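Side-chain contact in 5-cytosine DNA methyltransferase (Entamoeba histolytica, PDB 3QV2), which probably transfers a methyl group from S-adenosyl-L-methionine to carbon 5 of cytosine in DNA or tRNA, as a Dnmt2-type member of the C5-methyltransferase family: residues Glu136-Val139 and Phe140-Ile143. Sequence-based numbering, arbitrary orientation.
Sequences ESLV and FKEI
Ser137, at the N-cap of helix 138-149, accepts from Phe140 N through OG over 3.0 Å, a nearly straight bond (165° at the hydrogen). The serine hydroxyl reaches this N-H because chi1, 66°, tucks OG between its own backbone N and carbonyl carbon. OG is also hydrogen-bonded to Phe134 O, so two polar partners hold the buried hydroxyl, and Phe140 CB packs against it at 3.5 Å. With CG anti to the backbone N (chi1 178°), Phe140 carries its ring to those of Phe134 and Tyr173, the latter met edge-to-face. Lys141 N closes the first helical turn on Ser137 O at 3.1 Å, while the aliphatic CD of its side chain runs loosely past Leu138 CD2, 4.3 Å away. Glu142 N bonds to Leu138 O from above the carbonyl plane, with a weak second bond to Val139 O. Ile143 N donates to Val139 O (3.1 Å), and the two side chains, one turn apart, lie alongside each other, Val139 CG1 to Ile143 CD1 4.0 Å. Both touch Val108 of helix 106-115, Val139 also Leu109 and Ile143 also Tyr112, and the Glu142 carboxylate forms a salt bridge with Arg113 of that helix. Helix 138-149, which comes after strand 125-130 in the chain, thus packs here against helix 106-115 and, through Phe140, strand 172-178 of the mixed sheet of the Rossmann-like methyltransferase fold.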
loop_
_atom_site.group_PDB
_atom_site.type_symbol
_atom_site.label_atom_id
_atom_site.label_comp_id
_atom_site.label_asym_id
_atom_site.label_seq_id
_atom_site.Cartn_x
_atom_site.Cartn_y
_atom_site.Cartn_z
ATOM N N GLU A 136 -8.158 -9.161 -12.705
ATOM C CA GLU A 136 -8.422 -10.200 -13.698
ATOM C C GLU A 136 -8.217 -11.613 -13.156
ATOM O O GLU A 136 -8.375 -12.591 -13.889
ATOM C CB GLU A 136 -7.544 -9.994 -14.936
ATOM C CG GLU A 136 -8.311 -9.592 -16.186
ATOM C CD GLU A 136 -8.827 -8.169 -16.123
ATOM O OE1 GLU A 136 -8.032 -7.260 -15.801
ATOM O OE2 GLU A 136 -10.028 -7.958 -16.394
ATOM N N SER A 137 -7.866 -11.722 -11.878
ATOM C CA SER A 137 -7.577 -13.021 -11.277
ATOM C C SER A 137 -8.833 -13.857 -11.072
ATOM O O SER A 137 -9.932 -13.321 -10.924
ATOM C CB SER A 137 -6.849 -12.849 -9.940
ATOM O OG SER A 137 -7.689 -12.239 -8.975
ATOM N N LEU A 138 -8.663 -15.175 -11.068
ATOM C CA LEU A 138 -9.757 -16.082 -10.755
ATOM C C LEU A 138 -10.144 -15.916 -9.292
ATOM O O LEU A 138 -11.288 -16.154 -8.910
ATOM C CB LEU A 138 -9.355 -17.532 -11.031
ATOM C CG LEU A 138 -9.165 -17.915 -12.499
ATOM C CD1 LEU A 138 -8.580 -19.318 -12.622
ATOM C CD2 LEU A 138 -10.483 -17.803 -13.253
ATOM N N VAL A 139 -9.177 -15.507 -8.478
ATOM C CA VAL A 139 -9.418 -15.272 -7.060
ATOM C C VAL A 139 -10.447 -14.169 -6.851
ATOM O O VAL A 139 -11.429 -14.355 -6.134
ATOM C CB VAL A 139 -8.123 -14.899 -6.316
ATOM C CG1 VAL A 139 -8.441 -14.412 -4.906
ATOM C CG2 VAL A 139 -7.166 -16.082 -6.287
ATOM N N PHE A 140 -10.222 -13.019 -7.476
ATOM C CA PHE A 140 -11.148 -11.901 -7.329
ATOM C C PHE A 140 -12.469 -12.150 -8.046
ATOM O O PHE A 140 -13.520 -11.703 -7.589
ATOM C CB PHE A 140 -10.530 -10.589 -7.815
ATOM C CG PHE A 140 -11.465 -9.419 -7.719
ATOM C CD1 PHE A 140 -11.969 -8.816 -8.860
ATOM C CD2 PHE A 140 -11.857 -8.937 -6.481
ATOM C CE1 PHE A 140 -12.833 -7.744 -8.768
ATOM C CE2 PHE A 140 -12.723 -7.866 -6.383
ATOM C CZ PHE A 140 -13.211 -7.268 -7.527
ATOM N N LYS A 141 -12.415 -12.855 -9.171
ATOM C CA LYS A 141 -13.630 -13.210 -9.895
ATOM C C LYS A 141 -14.602 -13.902 -8.948
ATOM O O LYS A 141 -15.802 -13.631 -8.960
ATOM C CB LYS A 141 -13.313 -14.125 -11.079
ATOM C CG LYS A 141 -14.551 -14.637 -11.798
ATOM C CD LYS A 141 -14.194 -15.647 -12.874
ATOM C CE LYS A 141 -15.439 -16.273 -13.486
ATOM N NZ LYS A 141 -16.295 -15.267 -14.176
ATOM N N GLU A 142 -14.066 -14.793 -8.120
ATOM C CA GLU A 142 -14.869 -15.524 -7.149
ATOM C C GLU A 142 -15.298 -14.618 -5.999
ATOM O O GLU A 142 -16.450 -14.657 -5.566
ATOM C CB GLU A 142 -14.090 -16.730 -6.619
ATOM C CG GLU A 142 -14.886 -17.639 -5.698
ATOM C CD GLU A 142 -14.107 -18.876 -5.295
ATOM O OE1 GLU A 142 -13.018 -19.106 -5.863
ATOM O OE2 GLU A 142 -14.582 -19.618 -4.411
ATOM N N ILE A 143 -14.369 -13.802 -5.509
ATOM C CA ILE A 143 -14.675 -12.851 -4.447
ATOM C C ILE A 143 -15.783 -11.893 -4.881
ATOM O O ILE A 143 -16.678 -11.568 -4.100
ATOM C CB ILE A 143 -13.426 -12.048 -4.025
ATOM C CG1 ILE A 143 -12.437 -12.950 -3.283
ATOM C CG2 ILE A 143 -13.820 -10.866 -3.156
ATOM C CD1 ILE A 143 -11.148 -12.258 -2.897
#